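Local coordinates for protein single-stranded-DNA-specific exonuclease RecJ (Thermus thermophilus, PDB 2ZXR) that degrades single-stranded DNA from the 5' end toward the 3' end, using divalent metal ions such as magnesium or manganese, at residues A[80-86]-A[272-276]; A[90-95]-A[210-214]. All coordinates share one frame; numbering follows the deposited sequence.

Interaction 1: residues A[80-86]-A[272-276]; sequences DYDADGL and INAAS. With MG (magnesium ion), chain B.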
loop_
_atom_site.group_PDB
_atom_site.type_symbol
_atom_site.label_atom_id
_atom_site.label_comp_id
_atom_site.label_asym_id
_atom_site.label_seq_id
_atom_site.Cartn_x
_atom_site.Cartn_y
_atom_site.Cartn_z
ATOM N N ASP A 80 -18.557 -4.299 18.805
ATOM C CA ASP A 80 -17.404 -3.983 19.648
ATOM C C ASP A 80 -16.163 -4.842 19.407
ATOM O O ASP A 80 -15.234 -4.849 20.214
ATOM C CB ASP A 80 -17.820 -4.109 21.110
ATOM C CG ASP A 80 -18.347 -5.501 21.450
ATOM O OD1 ASP A 80 -19.182 -5.597 22.372
ATOM O OD2 ASP A 80 -17.935 -6.496 20.808
ATOM N N TYR A 81 -16.140 -5.553 18.297
ATOM C CA TYR A 81 -15.011 -6.411 18.032
ATOM C C TYR A 81 -13.677 -5.687 17.827
ATOM O O TYR A 81 -12.632 -6.155 18.292
ATOM C CB TYR A 81 -15.296 -7.278 16.810
ATOM C CG TYR A 81 -14.217 -8.302 16.595
ATOM C CD1 TYR A 81 -14.184 -9.479 17.353
ATOM C CD2 TYR A 81 -13.180 -8.067 15.683
ATOM C CE1 TYR A 81 -13.146 -10.393 17.210
ATOM C CE2 TYR A 81 -12.131 -8.977 15.538
ATOM C CZ TYR A 81 -12.123 -10.133 16.303
ATOM O OH TYR A 81 -11.085 -11.023 16.167
ATOM N N ASP A 82 -13.720 -4.552 17.132
ATOM C CA ASP A 82 -12.509 -3.803 16.814
ATOM C C ASP A 82 -12.882 -2.357 16.544
ATOM O O ASP A 82 -14.059 -2.001 16.646
ATOM C CB ASP A 82 -11.829 -4.431 15.587
ATOM C CG ASP A 82 -12.764 -4.532 14.381
ATOM O OD1 ASP A 82 -12.429 -5.257 13.418
ATOM O OD2 ASP A 82 -13.843 -3.894 14.381
ATOM N N ALA A 83 -11.895 -1.538 16.189
ATOM C CA ALA A 83 -12.118 -0.114 15.958
ATOM C C ALA A 83 -13.239 0.210 14.965
ATOM O O ALA A 83 -13.980 1.171 15.160
ATOM C CB ALA A 83 -10.815 0.559 15.509
ATOM N N ASP A 84 -13.344 -0.585 13.909
ATOM C CA ASP A 84 -14.377 -0.384 12.903
ATOM C C ASP A 84 -15.773 -0.563 13.544
ATOM O O ASP A 84 -16.663 0.256 13.337
ATOM C CB ASP A 84 -14.173 -1.378 11.740
ATOM C CG ASP A 84 -15.017 -1.033 10.512
ATOM O OD1 ASP A 84 -15.292 0.166 10.282
ATOM O OD2 ASP A 84 -15.386 -1.963 9.756
ATOM N N GLY A 85 -15.970 -1.639 14.302
ATOM C CA GLY A 85 -17.256 -1.846 14.954
ATOM C C GLY A 85 -17.526 -0.807 16.051
ATOM O O GLY A 85 -18.653 -0.307 16.195
ATOM N N LEU A 86 -16.505 -0.469 16.830
ATOM C CA LEU A 86 -16.685 0.505 17.897
ATOM C C LEU A 86 -16.966 1.926 17.410
ATOM O O LEU A 86 -17.816 2.630 17.997
ATOM C CB LEU A 86 -15.479 0.511 18.831
ATOM C CG LEU A 86 -15.296 -0.753 19.671
ATOM C CD1 LEU A 86 -13.945 -0.730 20.364
ATOM C CD2 LEU A 86 -16.401 -0.833 20.711
ATOM N N ILE A 272 -7.301 1.495 20.469
ATOM C CA ILE A 272 -8.687 1.117 20.547
ATOM C C ILE A 272 -8.806 -0.406 20.422
ATOM O O ILE A 272 -9.549 -1.044 21.182
ATOM C CB ILE A 272 -9.498 1.785 19.388
ATOM C CG1 ILE A 272 -9.538 3.301 19.592
ATOM C CG2 ILE A 272 -10.899 1.194 19.325
ATOM C CD1 ILE A 272 -10.198 4.069 18.461
ATOM N N ASN A 273 -8.067 -0.998 19.473
ATOM C CA ASN A 273 -8.165 -2.444 19.280
ATOM C C ASN A 273 -7.655 -3.237 20.464
ATOM O O ASN A 273 -8.178 -4.305 20.753
ATOM C CB ASN A 273 -7.421 -2.916 18.011
ATOM C CG ASN A 273 -8.117 -2.487 16.726
ATOM O OD1 ASN A 273 -9.342 -2.341 16.685
ATOM N ND2 ASN A 273 -7.347 -2.302 15.672
ATOM N N ALA A 274 -6.635 -2.721 21.139
ATOM C CA ALA A 274 -6.058 -3.412 22.288
ATOM C C ALA A 274 -7.078 -3.579 23.397
ATOM O O ALA A 274 -7.076 -4.592 24.086
ATOM C CB ALA A 274 -4.840 -2.645 22.824
ATOM N N ALA A 275 -7.934 -2.572 23.578
ATOM C CA ALA A 275 -8.952 -2.613 24.629
ATOM C C ALA A 275 -9.870 -3.781 24.363
ATOM O O ALA A 275 -10.195 -4.572 25.254
ATOM C CB ALA A 275 -9.769 -1.307 24.649
ATOM N N SER A 276 -10.276 -3.894 23.115
ATOM C CA SER A 276 -11.155 -4.967 22.731
ATOM C C SER A 276 -10.452 -6.323 22.781
ATOM O O SER A 276 -10.998 -7.268 23.342
ATOM C CB SER A 276 -11.710 -4.703 21.332
ATOM O OG SER A 276 -12.487 -5.805 20.907
HETATM MG MG MG B . -14.750 -4.144 9.362
HETATM O O HOH W 1 -12.972 -4.277 10.883
#

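Interaction 2: residues A[90-95]-A[210-214]; sequences AILVRG and YADLA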
loop_
_atom_site.group_PDB
_atom_site.type_symbol
_atom_site.label_atom_id
_atom_site.label_comp_id
_atom_site.label_asym_id
_atom_site.label_seq_id
_atom_site.Cartn_x
_atom_site.Cartn_y
_atom_site.Cartn_z
ATOM N N ALA A 90 -20.449 4.008 17.903
ATOM C CA ALA A 90 -20.432 5.341 18.483
ATOM C C ALA A 90 -21.195 6.283 17.553
ATOM O O ALA A 90 -21.913 7.155 18.014
ATOM C CB ALA A 90 -19.003 5.838 18.702
ATOM N N ILE A 91 -21.062 6.086 16.245
ATOM C CA ILE A 91 -21.754 6.934 15.299
ATOM C C ILE A 91 -23.261 6.765 15.451
ATOM O O ILE A 91 -23.987 7.738 15.578
ATOM C CB ILE A 91 -21.354 6.597 13.819
ATOM C CG1 ILE A 91 -19.965 7.153 13.510
ATOM C CG2 ILE A 91 -22.362 7.205 12.820
ATOM C CD1 ILE A 91 -19.375 6.531 12.229
ATOM N N LEU A 92 -23.734 5.524 15.426
ATOM C CA LEU A 92 -25.158 5.302 15.542
ATOM C C LEU A 92 -25.708 5.702 16.893
ATOM O O LEU A 92 -26.785 6.295 16.948
ATOM C CB LEU A 92 -25.488 3.842 15.220
ATOM C CG LEU A 92 -25.230 3.599 13.723
ATOM C CD1 LEU A 92 -25.150 2.133 13.444
ATOM C CD2 LEU A 92 -26.329 4.236 12.898
ATOM N N VAL A 93 -24.991 5.405 17.977
ATOM C CA VAL A 93 -25.505 5.785 19.290
ATOM C C VAL A 93 -25.539 7.308 19.465
ATOM O O VAL A 93 -26.580 7.863 19.823
ATOM C CB VAL A 93 -24.688 5.126 20.436
ATOM C CG1 VAL A 93 -25.066 5.758 21.798
ATOM C CG2 VAL A 93 -24.967 3.591 20.449
ATOM N N ARG A 94 -24.428 7.998 19.226
ATOM C CA ARG A 94 -24.451 9.458 19.357
ATOM C C ARG A 94 -25.452 10.050 18.353
ATOM O O ARG A 94 -26.287 10.863 18.712
ATOM C CB ARG A 94 -23.068 10.080 19.087
ATOM C CG ARG A 94 -22.017 9.978 20.215
ATOM C CD ARG A 94 -20.800 10.792 19.761
ATOM N NE ARG A 94 -19.667 10.896 20.667
ATOM C CZ ARG A 94 -19.578 11.733 21.692
ATOM N NH1 ARG A 94 -20.598 12.548 21.970
ATOM N NH2 ARG A 94 -18.432 11.822 22.384
ATOM N N GLY A 95 -25.352 9.652 17.090
ATOM C CA GLY A 95 -26.235 10.194 16.072
ATOM C C GLY A 95 -27.730 10.041 16.325
ATOM O O GLY A 95 -28.500 10.997 16.169
ATOM N N TYR A 210 -19.503 13.436 12.011
ATOM C CA TYR A 210 -19.299 12.017 12.365
ATOM C C TYR A 210 -18.293 11.358 11.427
ATOM O O TYR A 210 -17.998 10.151 11.537
ATOM C CB TYR A 210 -20.629 11.257 12.269
ATOM C CG TYR A 210 -21.617 11.653 13.328
ATOM C CD1 TYR A 210 -21.635 10.997 14.544
ATOM C CD2 TYR A 210 -22.525 12.712 13.119
ATOM C CE1 TYR A 210 -22.523 11.361 15.549
ATOM C CE2 TYR A 210 -23.423 13.092 14.120
ATOM C CZ TYR A 210 -23.415 12.407 15.336
ATOM O OH TYR A 210 -24.267 12.748 16.357
ATOM N N ALA A 211 -17.756 12.142 10.496
ATOM C CA ALA A 211 -16.825 11.573 9.537
ATOM C C ALA A 211 -15.456 11.223 10.144
ATOM O O ALA A 211 -14.764 10.375 9.598
ATOM C CB ALA A 211 -16.665 12.505 8.352
ATOM N N ASP A 212 -15.052 11.875 11.243
ATOM C CA ASP A 212 -13.764 11.538 11.869
ATOM C C ASP A 212 -13.872 10.128 12.457
ATOM O O ASP A 212 -12.971 9.292 12.248
ATOM C CB ASP A 212 -13.327 12.559 12.942
ATOM C CG ASP A 212 -14.450 12.977 13.892
ATOM O OD1 ASP A 212 -14.206 13.923 14.704
ATOM O OD2 ASP A 212 -15.556 12.376 13.837
ATOM N N LEU A 213 -14.970 9.847 13.160
ATOM C CA LEU A 213 -15.178 8.499 13.703
ATOM C C LEU A 213 -15.206 7.482 12.560
ATOM O O LEU A 213 -14.609 6.422 12.653
ATOM C CB LEU A 213 -16.533 8.385 14.433
ATOM C CG LEU A 213 -16.702 9.171 15.730
ATOM C CD1 LEU A 213 -18.166 9.138 16.200
ATOM C CD2 LEU A 213 -15.765 8.554 16.783
ATOM N N ALA A 214 -15.933 7.814 11.494
ATOM C CA ALA A 214 -16.076 6.917 10.347
ATOM C C ALA A 214 -14.737 6.646 9.642
ATOM O O ALA A 214 -14.480 5.521 9.199
ATOM C CB ALA A 214 -17.110 7.508 9.333
#

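Interaction 1: residues A[80-86]-A[272-276]
Ser276 and Asn273, one turn apart on helix 261-277, reach the DYDADG motif of the DHH phosphoesterase fold, where a loop carrying metal-binding aspartates of RecJ runs into helix 83-98. Both side chains hold backbone atoms. Asn273 OD1 accepts from Ala83 N at 2.7 Å, and the donor nitrogen lies nearly on the extension of the amide C=O (166° at OD1). Asparagine suits the place because it brings an uncharged acceptor to the first residue of a helix, where the amide has no carbonyl of an earlier turn to meet. Ser276 OG sits between two carbonyl oxygens, 2.6 Å from Tyr81 O and 3.0 Å from Asp80 O, and its single proton can serve either. With OG anti to the backbone N (chi1 175°), the short hydroxyl is carried across to the loop.

Beside these polar links, CG2 of Ile272 packs on Ala83 and, 3.7 Å away, on CD1 of Leu86; the side chains of Leu86 and Ile272 run past each other in opposite directions. Ala83, with only a methyl group, fits against both Ile272 CG2 and Asn273 OD1, and helix 281-289 adds cover to Leu86.

The motif is further shaped from within. Asp82 is the N-cap of helix 83-98: its CG stands between the backbone N and carbonyl carbon (chi1 55°), which brings OD2 to Gly85 N. Asp80 and Asp82 bind the first manganese in the manganese-bound enzyme. Asp84 faces away from helix 261-277 and binds magnesium with Asp136, His160, His161 and Asp221, while Gly187 N and Ala188 N hold its carboxylate. A water on the magnesium donates to Asp82 OD1 at 2.8 Å.

Interaction 2: residues A[90-95]-A[210-214]
Tyr210 and Ile91 bury the most surface in this contact, with Leu213 next, and together they pack the N-terminal end of helix 211-220 against helix 83-98 inside the DHH domain. The Tyr210 ring extends across the neighbouring helix to Arg94 and Gly95. CB of Arg94 lies in the ring plane at its edge, 3.8 Å from CE1, and the phenol oxygen OH comes to 3.2 Å from Gly95 CA. With no side chain, Gly95 presents its bare CA to this oxygen. The OH of Tyr210 is near Gly95 N too, but the angle is poor and that N-H is already given to Ile91 O within its helix.

Ile91 works along its whole length. Its CG1, anti to the carbonyl carbon (chi1 -76°), projects toward helix 211-220, where it meets Leu213 CB at 3.8 Å, and CD1 continues to Ala214 CB at 3.8 Å. Its other branch, CG2, lies 4.2 Å from CD1 of the Tyr210 ring. Leu213 passes Ile91 in the opposite direction, and its CD1 reaches Ala90 CB at 4.2 Å. Ala90 and Ala214 thus offer small methyl surfaces to the larger branched chains.

Around this layer, Leu195 of helix 187-201 touches both Ile91 and Tyr210, and Trp245 meets the tyrosine ring with planes at about 40°. From its side chain Arg94 offers CB to the ring, while NE bonds Leu288 O and NH1 forms a salt bridge with Asp291. The cohesion between the two segments therefore probably rests on close packing and the burial of apolar surface, with the polar groups of Arg94 satisfied beyond the contact.

Both interactions hold helix 83-98, at different points along it: interaction 1 grips its first turn and the loop leading in, interaction 2 a later part. Interaction 2 is a buried contact within the DHH domain and almost wholly apolar, matching van der Waals surfaces. Interaction 1 is only partly buried, lies at the metal site and relies on side-chain oxygens that meet backbone groups of the loop and first helical residue, with an apolar patch beside them. Thus residues 272-276 probably help to position the aspartate motif, while residues 210-214 pack the helix that follows it. Helix 281-289 touches side chains in both, and the two centres are about 14 Å apart.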